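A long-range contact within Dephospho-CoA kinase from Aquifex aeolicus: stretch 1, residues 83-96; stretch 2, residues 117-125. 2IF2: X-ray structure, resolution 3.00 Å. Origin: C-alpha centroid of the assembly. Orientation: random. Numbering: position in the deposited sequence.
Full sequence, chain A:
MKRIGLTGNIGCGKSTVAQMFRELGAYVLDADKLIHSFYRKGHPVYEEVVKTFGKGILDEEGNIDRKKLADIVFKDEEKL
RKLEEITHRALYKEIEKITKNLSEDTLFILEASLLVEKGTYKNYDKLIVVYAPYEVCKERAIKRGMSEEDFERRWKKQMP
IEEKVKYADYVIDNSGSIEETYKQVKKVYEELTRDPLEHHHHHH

Stretch 1 (83-96) LEEITHRALYKEIE
Stretch 2, residues 117-125: EKGTYKNYD

Stretch 1 is helical through 83-91, in a helix that begins earlier in the chain, and helical at 95-96, which continues beyond it; it presents one side to stretch 2, an irregular segment with a short 3-10 turn at 121-123. The two run in the same general sense, as the register of nearest CA atoms tells: Glu84 lies 9.9 Å CA to CA from Lys118, His88 10.6 Å from Thr120, and Tyr92 10.7 Å from Asn123. At such separations the backbones do not touch, and long side chains bridge the gap. Glu84, His88, Tyr92 and Ile95, spaced three or four residues apart, all direct their CA-to-CB bonds toward stretch 2. Together the two stretches bury a modest 284 Å².

Glu117 (phi/psi -53/-38) opens stretch 2 without contact. Lys118 (-75/-2) points toward stretch 1 with chi1 at -109°, between wells, followed by m, m and t. Its ammonium makes a salt bridge with Glu84, NZ of Lys118 lying 3.4 Å from OE2 of Glu84; the glutamate turns to it with chi1 t, chi2 p and chi3 39°. The terminal methylene also packs against the imidazole of His88 (chi1 m, chi2 47°), with CE of Lys118 3.6 Å from NE2 of His88. A long, flexible, charged side chain thus suits this place, since it spans the gap, sets its CE methylene against the ring and delivers its charge to the carboxylate.

Gly119 takes phi/psi 51/69, a positive phi that favours glycine, and turns the chain without touching stretch 1. Thr120 (-132/-16, chi1 m) is buried and points toward stretch 1. Its methyl CG2 meets the edge of the Tyr92 ring, near the ring plane, 3.1 Å from OH of Tyr92. OG1 of Thr120 donates a weak hydrogen bond to O of Lys118 at 3.4 Å. Threonine suits the site because its short branched side chain carries both this methyl and this hydroxyl.

The 3-10 turn follows, with N of Asn123 bonded to O of Thr120 at 2.7 Å and N of Tyr124 to O of Tyr121 at 3.2 Å. Tyr121 (-56/-21, chi1 p) points away from stretch 1, and Lys122 (-72/-12) is out of reach of it; NZ of Lys122 donates to OH of Tyr121 at 3.2 Å. Asn123 (-86/-7, chi1 m, chi2 177°) points back, its compact amide bringing a polar oxygen, OD1, 3.3 Å from OH of Tyr92.

Tyr124 (-129/139, chi1 m, chi2 -62°) leaves its backbone sideways, but the length of its side chain brings the end nearer stretch 1. There OH of Tyr124 lies 3.2 Å from OH of Tyr92 and 3.9 Å from CD1 of Ile95 (chi1 m, chi2 t), while the rings approach with CZ of Tyr124 4.4 Å from CZ of Tyr92. Tyr92 (chi1 m, chi2 79°) is long enough to cross the gap and carries both polar and apolar surface to this mixed cluster. Asp125 (-39/-82) ends the stretch beyond reach of stretch 1.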

# COMPACT_ATOMS: atom_id res chain seq x y z
N LEU A 83 -2.55 -13.80 10.19
CA LEU A 83 -1.46 -13.26 9.39
C LEU A 83 -1.66 -11.75 9.25
O LEU A 83 -0.74 -10.97 9.49
CB LEU A 83 -1.41 -13.95 8.02
CG LEU A 83 -0.18 -13.73 7.13
CD1 LEU A 83 -0.28 -12.39 6.43
CD2 LEU A 83 1.11 -13.83 7.95
N GLU A 84 -2.86 -11.35 8.87
CA GLU A 84 -3.18 -9.94 8.70
C GLU A 84 -2.97 -9.20 10.03
O GLU A 84 -2.77 -7.99 10.04
CB GLU A 84 -4.63 -9.79 8.25
CG GLU A 84 -5.03 -8.40 7.73
CD GLU A 84 -4.70 -8.19 6.25
OE1 GLU A 84 -4.86 -9.15 5.46
OE2 GLU A 84 -4.30 -7.06 5.88
N GLU A 85 -3.00 -9.94 11.13
CA GLU A 85 -2.80 -9.34 12.45
C GLU A 85 -1.34 -9.03 12.71
O GLU A 85 -0.98 -7.89 12.99
CB GLU A 85 -3.32 -10.28 13.54
CG GLU A 85 -4.79 -10.12 13.89
CD GLU A 85 -5.25 -11.08 14.98
OE1 GLU A 85 -4.55 -11.18 16.02
OE2 GLU A 85 -6.30 -11.74 14.82
N ILE A 86 -0.49 -10.05 12.63
CA ILE A 86 0.94 -9.88 12.86
C ILE A 86 1.47 -8.73 12.01
O ILE A 86 2.31 -7.95 12.46
CB ILE A 86 1.71 -11.20 12.54
CG1 ILE A 86 3.16 -10.92 12.18
CG2 ILE A 86 1.01 -11.94 11.43
CD1 ILE A 86 4.00 -10.36 13.32
N THR A 87 0.97 -8.62 10.79
CA THR A 87 1.37 -7.55 9.89
C THR A 87 1.10 -6.19 10.54
O THR A 87 2.03 -5.49 10.90
CB THR A 87 0.60 -7.64 8.55
OG1 THR A 87 1.07 -8.77 7.81
CG2 THR A 87 0.80 -6.39 7.74
N HIS A 88 -0.17 -5.83 10.68
CA HIS A 88 -0.54 -4.54 11.28
C HIS A 88 0.06 -4.35 12.65
O HIS A 88 0.30 -3.23 13.07
CB HIS A 88 -2.05 -4.43 11.40
CG HIS A 88 -2.75 -4.44 10.07
ND1 HIS A 88 -2.47 -5.36 9.10
CD2 HIS A 88 -3.71 -3.63 9.57
CE1 HIS A 88 -3.22 -5.12 8.03
NE2 HIS A 88 -3.98 -4.08 8.30
N ARG A 89 0.28 -5.45 13.35
CA ARG A 89 0.87 -5.37 14.68
C ARG A 89 2.30 -4.87 14.54
O ARG A 89 2.93 -4.51 15.53
CB ARG A 89 0.83 -6.75 15.38
CG ARG A 89 1.44 -6.78 16.80
CD ARG A 89 1.38 -8.17 17.48
NE ARG A 89 0.04 -8.54 17.96
CZ ARG A 89 -0.95 -8.99 17.19
NH1 ARG A 89 -0.77 -9.12 15.88
NH2 ARG A 89 -2.13 -9.31 17.72
N ALA A 90 2.81 -4.85 13.31
CA ALA A 90 4.18 -4.40 13.05
C ALA A 90 4.16 -3.05 12.36
O ALA A 90 5.07 -2.23 12.53
CB ALA A 90 4.91 -5.41 12.17
N LEU A 91 3.11 -2.83 11.57
CA LEU A 91 2.94 -1.58 10.84
C LEU A 91 2.56 -0.49 11.83
O LEU A 91 3.24 0.53 11.92
CB LEU A 91 1.84 -1.74 9.79
CG LEU A 91 1.66 -0.61 8.77
CD1 LEU A 91 2.87 -0.53 7.87
CD2 LEU A 91 0.41 -0.85 7.94
N TYR A 92 1.49 -0.70 12.57
CA TYR A 92 1.06 0.31 13.53
C TYR A 92 1.96 0.36 14.76
O TYR A 92 1.70 1.11 15.70
CB TYR A 92 -0.40 0.09 13.95
CG TYR A 92 -1.40 0.51 12.88
CD1 TYR A 92 -1.67 -0.31 11.79
CD2 TYR A 92 -2.04 1.76 12.95
CE1 TYR A 92 -2.55 0.10 10.78
CE2 TYR A 92 -2.92 2.17 11.94
CZ TYR A 92 -3.17 1.34 10.86
OH TYR A 92 -4.03 1.73 9.86
N LYS A 93 3.02 -0.43 14.75
CA LYS A 93 3.95 -0.46 15.86
C LYS A 93 5.25 0.19 15.41
O LYS A 93 6.15 0.48 16.21
CB LYS A 93 4.20 -1.90 16.31
CG LYS A 93 5.03 -2.05 17.58
CD LYS A 93 5.01 -3.50 18.09
CE LYS A 93 3.60 -3.93 18.53
NZ LYS A 93 3.50 -5.38 18.84
N GLU A 94 5.33 0.43 14.11
CA GLU A 94 6.50 1.05 13.50
C GLU A 94 6.13 2.46 13.05
O GLU A 94 6.98 3.35 12.99
CB GLU A 94 6.96 0.21 12.32
CG GLU A 94 8.42 -0.19 12.39
CD GLU A 94 9.35 0.90 11.91
OE1 GLU A 94 10.58 0.75 12.05
OE2 GLU A 94 8.83 1.91 11.40
N ILE A 95 4.86 2.67 12.73
CA ILE A 95 4.40 3.97 12.29
C ILE A 95 4.58 5.00 13.39
O ILE A 95 5.04 6.10 13.14
CB ILE A 95 2.93 3.93 11.87
CG1 ILE A 95 2.79 3.15 10.57
CG2 ILE A 95 2.40 5.34 11.68
CD1 ILE A 95 1.39 3.06 10.06
N GLU A 96 4.21 4.64 14.61
CA GLU A 96 4.35 5.57 15.72
C GLU A 96 5.84 5.76 16.04
O GLU A 96 6.22 6.77 16.63
CB GLU A 96 3.60 5.06 16.96
CG GLU A 96 4.11 3.75 17.55
CD GLU A 96 4.99 3.94 18.78
OE1 GLU A 96 6.15 4.38 18.63
OE2 GLU A 96 4.51 3.66 19.90
N GLU A 117 -10.81 -1.62 0.56
CA GLU A 117 -11.32 -2.97 0.76
C GLU A 117 -10.92 -3.56 2.10
O GLU A 117 -11.71 -4.26 2.72
CB GLU A 117 -10.88 -3.90 -0.38
CG GLU A 117 -9.40 -3.89 -0.69
CD GLU A 117 -8.99 -2.80 -1.67
OE1 GLU A 117 -8.94 -1.62 -1.26
OE2 GLU A 117 -8.74 -3.13 -2.85
N LYS A 118 -9.70 -3.29 2.54
CA LYS A 118 -9.23 -3.80 3.83
C LYS A 118 -9.88 -3.01 4.95
O LYS A 118 -9.65 -3.28 6.13
CB LYS A 118 -7.71 -3.65 3.93
CG LYS A 118 -6.94 -4.96 3.85
CD LYS A 118 -7.21 -5.83 5.07
CE LYS A 118 -6.78 -5.14 6.35
NZ LYS A 118 -7.05 -5.98 7.55
N GLY A 119 -10.69 -2.03 4.57
CA GLY A 119 -11.37 -1.19 5.55
C GLY A 119 -10.42 -0.62 6.58
O GLY A 119 -10.46 -1.00 7.75
N THR A 120 -9.55 0.30 6.14
CA THR A 120 -8.58 0.93 7.03
C THR A 120 -8.58 2.44 6.85
O THR A 120 -8.06 3.17 7.69
CB THR A 120 -7.13 0.42 6.75
OG1 THR A 120 -7.12 -1.02 6.70
CG2 THR A 120 -6.18 0.87 7.84
N TYR A 121 -9.18 2.91 5.76
CA TYR A 121 -9.23 4.34 5.49
C TYR A 121 -9.86 5.14 6.64
O TYR A 121 -9.63 6.34 6.78
CB TYR A 121 -10.00 4.62 4.19
CG TYR A 121 -11.45 4.21 4.23
CD1 TYR A 121 -11.82 2.88 4.42
CD2 TYR A 121 -12.46 5.17 4.09
CE1 TYR A 121 -13.16 2.50 4.45
CE2 TYR A 121 -13.81 4.80 4.11
CZ TYR A 121 -14.15 3.46 4.30
OH TYR A 121 -15.47 3.08 4.32
N LYS A 122 -10.63 4.44 7.47
CA LYS A 122 -11.29 5.07 8.61
C LYS A 122 -10.28 5.40 9.71
O LYS A 122 -10.58 6.13 10.65
CB LYS A 122 -12.37 4.13 9.15
CG LYS A 122 -13.57 3.97 8.22
CD LYS A 122 -14.40 5.26 8.18
CE LYS A 122 -15.50 5.21 7.12
NZ LYS A 122 -16.41 4.03 7.24
N ASN A 123 -9.07 4.86 9.57
CA ASN A 123 -8.00 5.07 10.53
C ASN A 123 -7.21 6.35 10.24
O ASN A 123 -6.35 6.77 11.02
CB ASN A 123 -7.04 3.86 10.52
CG ASN A 123 -7.76 2.53 10.82
OD1 ASN A 123 -7.14 1.46 10.80
ND2 ASN A 123 -9.05 2.60 11.11
N TYR A 124 -7.52 6.98 9.10
CA TYR A 124 -6.86 8.21 8.66
C TYR A 124 -7.87 9.31 8.30
O TYR A 124 -8.89 9.04 7.65
CB TYR A 124 -5.97 7.93 7.45
CG TYR A 124 -4.92 6.87 7.70
CD1 TYR A 124 -3.94 7.05 8.68
CD2 TYR A 124 -4.91 5.67 6.98
CE1 TYR A 124 -2.99 6.07 8.94
CE2 TYR A 124 -3.97 4.68 7.24
CZ TYR A 124 -3.01 4.89 8.22
OH TYR A 124 -2.09 3.92 8.50
N ASP A 125 -7.57 10.53 8.71
CA ASP A 125 -8.41 11.70 8.45
C ASP A 125 -9.03 11.68 7.05
O ASP A 125 -10.18 11.27 6.86
CB ASP A 125 -7.59 12.98 8.62
CG ASP A 125 -7.08 13.14 10.04
OD1 ASP A 125 -7.92 13.32 10.94
OD2 ASP A 125 -5.85 13.07 10.25